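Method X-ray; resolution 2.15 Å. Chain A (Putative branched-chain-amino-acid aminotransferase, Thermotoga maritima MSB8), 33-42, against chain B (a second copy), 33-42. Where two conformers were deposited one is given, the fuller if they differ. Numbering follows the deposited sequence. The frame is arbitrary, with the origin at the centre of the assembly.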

ATOM      1  N   LEU A  33      17.907  14.252  30.031  1.00 46.07           N
ATOM      2  CA  LEU A  33      17.790  12.837  29.698  1.00 45.39           C
ATOM      3  C   LEU A  33      16.319  12.387  29.726  1.00 42.85           C
ATOM      4  O   LEU A  33      15.875  11.647  28.852  1.00 40.91           O
ATOM      5  CB  LEU A  33      18.653  11.964  30.625  1.00 46.48           C
ATOM      6  CG  LEU A  33      18.686  10.456  30.303  1.00 47.13           C
ATOM      7  CD1 LEU A  33      20.034   9.850  30.621  1.00 51.18           C
ATOM      8  CD2 LEU A  33      17.600   9.688  31.041  1.00 51.07           C
ATOM      9  N   PHE A  34      15.569  12.839  30.719  1.00 41.07           N
ATOM     10  CA  PHE A  34      14.152  12.516  30.803  1.00 40.10           C
ATOM     11  C   PHE A  34      13.373  13.077  29.610  1.00 39.09           C
ATOM     12  O   PHE A  34      12.548  12.372  29.025  1.00 35.49           O
ATOM     13  CB  PHE A  34      13.547  13.028  32.116  1.00 40.37           C
ATOM     14  CG  PHE A  34      12.046  12.850  32.216  1.00 39.21           C
ATOM     15  CD1 PHE A  34      11.483  11.590  32.254  1.00 42.79           C
ATOM     16  CD2 PHE A  34      11.205  13.944  32.293  1.00 43.19           C
ATOM     17  CE1 PHE A  34      10.112  11.430  32.353  1.00 41.94           C
ATOM     18  CE2 PHE A  34       9.841  13.788  32.390  1.00 48.23           C
ATOM     19  CZ  PHE A  34       9.292  12.527  32.423  1.00 45.02           C
ATOM     20  N   GLU A  35      13.608  14.341  29.261  1.00 39.42           N
ATOM     21  CA  GLU A  35      12.878  14.948  28.150  1.00 40.66           C
ATOM     22  C   GLU A  35      13.188  14.186  26.852  1.00 40.63           C
ATOM     23  O   GLU A  35      12.293  13.867  26.084  1.00 41.05           O
ATOM     24  CB  GLU A  35      13.185  16.442  28.021  1.00 39.15           C
ATOM     25  CG  GLU A  35      12.272  17.159  27.028  1.00 42.27           C
ATOM     26  CD  GLU A  35      12.594  18.632  26.834  1.00 42.32           C
ATOM     27  OE1 GLU A  35      13.667  19.088  27.292  1.00 43.55           O
ATOM     28  OE2 GLU A  35      11.756  19.335  26.213  1.00 42.41           O
ATOM     29  N   LYS A  36      14.456  13.862  26.650  1.00 40.79           N
ATOM     30  CA  LYS A  36      14.907  13.133  25.478  1.00 40.82           C
ATOM     31  C   LYS A  36      14.396  11.686  25.409  1.00 38.50           C
ATOM     32  O   LYS A  36      14.143  11.163  24.323  1.00 37.92           O
ATOM     33  CB  LYS A  36      16.442  13.147  25.448  1.00 43.36           C
ATOM     34  CG  LYS A  36      17.077  12.491  24.223  1.00 49.05           C
ATOM     35  CD  LYS A  36      16.763  13.251  22.947  1.00 59.70           C
ATOM     36  CE  LYS A  36      17.298  12.538  21.706  1.00 62.40           C
ATOM     37  NZ  LYS A  36      16.959  13.307  20.461  1.00 61.00           N
ATOM     38  N   SER A  37      14.243  11.053  26.566  1.00 35.67           N
ATOM     39  CA  SER A  37      13.758   9.681  26.665  1.00 35.09           C
ATOM     40  C   SER A  37      12.288   9.540  26.260  1.00 32.12           C
ATOM     41  O   SER A  37      11.817   8.434  26.053  1.00 30.74           O
ATOM     42  CB  SER A  37      13.977   9.128  28.093  1.00 36.10           C
ATOM     43  OG  SER A  37      13.080   9.716  29.046  1.00 42.19           O
ATOM     44  N   LEU A  38      11.571  10.656  26.174  1.00 32.81           N
ATOM     45  CA  LEU A  38      10.181  10.685  25.710  1.00 33.24           C
ATOM     46  C   LEU A  38      10.097  10.313  24.235  1.00 32.95           C
ATOM     47  O   LEU A  38       9.050   9.904  23.765  1.00 32.40           O
ATOM     48  CB  LEU A  38       9.537  12.056  25.965  1.00 33.28           C
ATOM     49  CG  LEU A  38       9.440  12.534  27.425  1.00 32.44           C
ATOM     50  CD1 LEU A  38       8.705  13.884  27.510  1.00 23.36           C
ATOM     51  CD2 LEU A  38       8.764  11.506  28.314  1.00 27.60           C
ATOM     52  N   GLN A  39      11.213  10.441  23.520  1.00 34.58           N
ATOM     53  CA  GLN A  39      11.335   9.971  22.140  1.00 36.71           C
ATOM     54  C   GLN A  39      11.513   8.453  22.027  1.00 34.79           C
ATOM     55  O   GLN A  39      11.482   7.913  20.916  1.00 33.43           O
ATOM     56  CB  GLN A  39      12.503  10.675  21.431  1.00 35.56           C
ATOM     57  CG  GLN A  39      12.318  12.192  21.395  1.00 46.12           C
ATOM     58  CD  GLN A  39      13.368  12.940  20.576  1.00 45.69           C
ATOM     59  OE1 GLN A  39      14.000  13.851  21.082  1.00 63.67           O
ATOM     60  NE2 GLN A  39      13.530  12.572  19.304  1.00 61.13           N
ATOM     61  N   GLY A  40      11.744   7.785  23.166  1.00 33.38           N
ATOM     62  CA  GLY A  40      11.876   6.345  23.227  1.00 32.85           C
ATOM     63  C   GLY A  40      13.260   5.852  23.644  1.00 32.57           C
ATOM     64  O   GLY A  40      14.261   6.501  23.393  1.00 31.82           O
ATOM     65  N   ALA A  41      13.293   4.702  24.310  1.00 32.11           N
ATOM     66  CA  ALA A  41      14.529   3.992  24.604  1.00 32.29           C
ATOM     67  C   ALA A  41      14.525   2.669  23.849  1.00 32.46           C
ATOM     68  O   ALA A  41      13.478   2.033  23.723  1.00 33.73           O
ATOM     69  CB  ALA A  41      14.651   3.726  26.101  1.00 28.76           C
ATOM     70  N   VAL A  42      15.687   2.268  23.333  1.00 33.79           N
ATOM     71  CA  VAL A  42      15.888   0.957  22.728  0.50 33.52           C
ATOM     72  C   VAL A  42      15.870  -0.047  23.873  1.00 33.68           C
ATOM     73  O   VAL A  42      16.381   0.264  24.952  1.00 34.84           O
ATOM     74  CB  VAL A  42      17.241   0.911  21.969  0.50 33.34           C
ATOM     75  CG1 VAL A  42      17.707  -0.518  21.749  0.50 33.25           C
ATOM     76  CG2 VAL A  42      17.131   1.683  20.642  0.50 34.29           C
TER
ATOM     77  N   LEU B  33       6.197   5.593  36.874  1.00 54.98           N
ATOM     78  CA  LEU B  33       5.820   6.713  35.997  1.00 53.07           C
ATOM     79  C   LEU B  33       6.877   6.882  34.909  1.00 50.20           C
ATOM     80  O   LEU B  33       6.540   7.025  33.738  1.00 50.44           O
ATOM     81  CB  LEU B  33       5.650   8.050  36.764  1.00 53.97           C
ATOM     82  CG  LEU B  33       5.302   9.319  35.926  1.00 56.01           C
ATOM     83  CD1 LEU B  33       4.465  10.349  36.705  1.00 59.00           C
ATOM     84  CD2 LEU B  33       6.535  10.013  35.330  1.00 54.37           C
ATOM     85  N   PHE B  34       8.150   6.875  35.308  1.00 48.30           N
ATOM     86  CA  PHE B  34       9.260   7.040  34.367  1.00 46.36           C
ATOM     87  C   PHE B  34       9.221   5.972  33.275  1.00 44.94           C
ATOM     88  O   PHE B  34       9.322   6.277  32.088  1.00 42.61           O
ATOM     89  CB  PHE B  34      10.617   7.007  35.084  1.00 44.32           C
ATOM     90  CG  PHE B  34      11.793   6.962  34.144  1.00 43.62           C
ATOM     91  CD1 PHE B  34      12.094   8.052  33.334  1.00 45.49           C
ATOM     92  CD2 PHE B  34      12.583   5.826  34.048  1.00 41.55           C
ATOM     93  CE1 PHE B  34      13.174   8.014  32.452  1.00 45.08           C
ATOM     94  CE2 PHE B  34      13.671   5.789  33.176  1.00 43.52           C
ATOM     95  CZ  PHE B  34      13.961   6.887  32.380  1.00 43.64           C
ATOM     96  N   GLU B  35       9.071   4.730  33.707  1.00 44.09           N
ATOM     97  CA  GLU B  35       9.018   3.577  32.819  1.00 46.07           C
ATOM     98  C   GLU B  35       7.874   3.732  31.814  1.00 44.67           C
ATOM     99  O   GLU B  35       8.032   3.475  30.621  1.00 45.05           O
ATOM    100  CB  GLU B  35       8.852   2.294  33.657  1.00 45.31           C
ATOM    101  CG  GLU B  35       9.546   1.074  33.089  1.00 51.03           C
ATOM    102  CD  GLU B  35       9.641  -0.099  34.071  1.00 49.20           C
ATOM    103  OE1 GLU B  35       8.993  -0.064  35.147  1.00 54.72           O
ATOM    104  OE2 GLU B  35      10.373  -1.065  33.738  1.00 58.63           O
ATOM    105  N   LYS B  36       6.724   4.172  32.301  1.00 43.71           N
ATOM    106  CA  LYS B  36       5.568   4.368  31.448  1.00 44.81           C
ATOM    107  C   LYS B  36       5.738   5.606  30.525  1.00 42.22           C
ATOM    108  O   LYS B  36       5.250   5.626  29.392  1.00 41.01           O
ATOM    109  CB  LYS B  36       4.319   4.488  32.318  1.00 46.62           C
ATOM    110  CG  LYS B  36       3.024   4.409  31.552  1.00 50.95           C
ATOM    111  CD  LYS B  36       1.839   4.121  32.484  1.00 58.57           C
ATOM    112  CE  LYS B  36       0.577   4.875  32.030  1.00 61.45           C
ATOM    113  NZ  LYS B  36       0.219   4.548  30.635  1.00 49.70           N
ATOM    114  N   SER B  37       6.465   6.613  30.997  1.00 38.56           N
ATOM    115  CA  SER B  37       6.704   7.809  30.204  1.00 38.22           C
ATOM    116  C   SER B  37       7.511   7.473  28.928  1.00 36.80           C
ATOM    117  O   SER B  37       7.428   8.183  27.935  1.00 35.37           O
ATOM    118  CB  SER B  37       7.391   8.903  31.053  1.00 39.50           C
ATOM    119  OG  SER B  37       8.806   8.736  31.165  1.00 45.95           O
ATOM    120  N   LEU B  38       8.288   6.381  28.973  1.00 35.73           N
ATOM    121  CA  LEU B  38       9.073   5.912  27.822  1.00 33.22           C
ATOM    122  C   LEU B  38       8.230   5.492  26.613  1.00 33.85           C
ATOM    123  O   LEU B  38       8.748   5.388  25.506  1.00 35.04           O
ATOM    124  CB  LEU B  38       9.991   4.750  28.234  1.00 32.07           C
ATOM    125  CG  LEU B  38      11.049   5.049  29.299  1.00 31.74           C
ATOM    126  CD1 LEU B  38      11.928   3.798  29.619  1.00 26.86           C
ATOM    127  CD2 LEU B  38      11.880   6.248  28.859  1.00 30.85           C
ATOM    128  N   GLN B  39       6.938   5.262  26.833  1.00 33.33           N
ATOM    129  CA  GLN B  39       5.988   4.972  25.764  1.00 33.59           C
ATOM    130  C   GLN B  39       5.513   6.218  25.034  1.00 32.39           C
ATOM    131  O   GLN B  39       4.812   6.096  24.058  1.00 31.51           O
ATOM    132  CB  GLN B  39       4.771   4.228  26.328  1.00 32.88           C
ATOM    133  CG  GLN B  39       5.108   2.816  26.736  1.00 40.81           C
ATOM    134  CD  GLN B  39       3.883   2.021  27.129  1.00 53.95           C
ATOM    135  OE1 GLN B  39       3.260   2.302  28.151  1.00 56.88           O
ATOM    136  NE2 GLN B  39       3.526   1.021  26.311  1.00 57.75           N
ATOM    137  N   GLY B  40       5.844   7.403  25.541  1.00 32.60           N
ATOM    138  CA  GLY B  40       5.526   8.648  24.860  1.00 33.42           C
ATOM    139  C   GLY B  40       4.564   9.561  25.584  1.00 33.23           C
ATOM    140  O   GLY B  40       3.803   9.127  26.445  1.00 34.76           O
ATOM    141  N   ALA B  41       4.648  10.844  25.247  1.00 33.27           N
ATOM    142  CA  ALA B  41       3.727  11.864  25.736  1.00 33.24           C
ATOM    143  C   ALA B  41       3.054  12.565  24.548  1.00 32.01           C
ATOM    144  O   ALA B  41       3.661  12.718  23.479  1.00 32.15           O
ATOM    145  CB  ALA B  41       4.470  12.903  26.605  1.00 31.51           C
ATOM    146  N   VAL B  42       1.802  12.984  24.736  1.00 33.04           N
ATOM    147  CA  VAL B  42       1.143  13.877  23.786  1.00 33.96           C
ATOM    148  C   VAL B  42       1.805  15.261  23.941  1.00 34.24           C
ATOM    149  O   VAL B  42       2.086  15.686  25.052  1.00 33.10           O
ATOM    150  CB  VAL B  42      -0.386  13.919  23.982  1.00 35.04           C
ATOM    151  CG1 VAL B  42      -0.983  15.071  23.227  1.00 34.88           C
ATOM    152  CG2 VAL B  42      -1.008  12.586  23.511  1.00 33.67           C
TER
HETATM  153  O   HOH W   1       8.480   7.205  23.339  1.00 31.04           O

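The two copies meet through the same residues on each side, near the C-terminal ends of two helices whose axes come no closer than 10.7 Å. The stretches bury 425 Å² between them, both sides summed. No direct hydrogen bond crosses between the stretches. Packing and one shared water join them.

A:Leu38 and B:Leu38 cover the most surface. Each CA-to-CB bond points sideways, but the m, t rotamer brings the branched end nearer the partner. A:Leu38 CD2 lies 3.6 Å from B:Ser37 O, and B:Leu38 CD2 lies 3.6 Å from A:Ser37 O. The leucine end also packs loosely against alanine, the closest pairs being A:Leu38 CD1 to B:Ala41 CB and B:Leu38 CD1 to A:Ala41 CB, both 4.4 Å. A branched apolar side chain suits this buried place, and alanine adds a small apolar surface.

The leucine backbones also take part. Water 1 donates to both leucine carbonyls: its O is 2.8 Å from A:Leu38 O and 2.8 Å from B:Leu38 O. Each carbonyl also lies close to the partner's glycine, with A:Leu38 O 3.9 Å from B:Gly40 CA and A:Gly40 CA 4.0 Å from B:Leu38 O. Each glycine has positive phi where the chain leaves the helix. At these angles a CB would jam against the preceding carbonyl, so glycine suits the turn itself.

A:Phe34 and B:Phe34 form the second apolar contact. Both have chi1 near t. Each CA-to-CB bond points sideways, but the ring end comes nearer the partner. The rings meet edge to edge, with A:Phe34 CD1 3.7 Å from B:Phe34 CD1. Both residues are buried, and a large apolar ring suits that setting. B:Ser37 OG also sits at the edge of the A:Phe34 ring, 3.2 Å from A:Phe34 CE1.

Both serines point their CB toward the partner, yet their hydroxyls bond within their own chains. A:Ser37 OG donates to A:Phe34 O, and B:Ser37 OG to B:Phe34 O, both at 2.7 Å. This small, buried side chain satisfies its polar group locally while packing against the other copy.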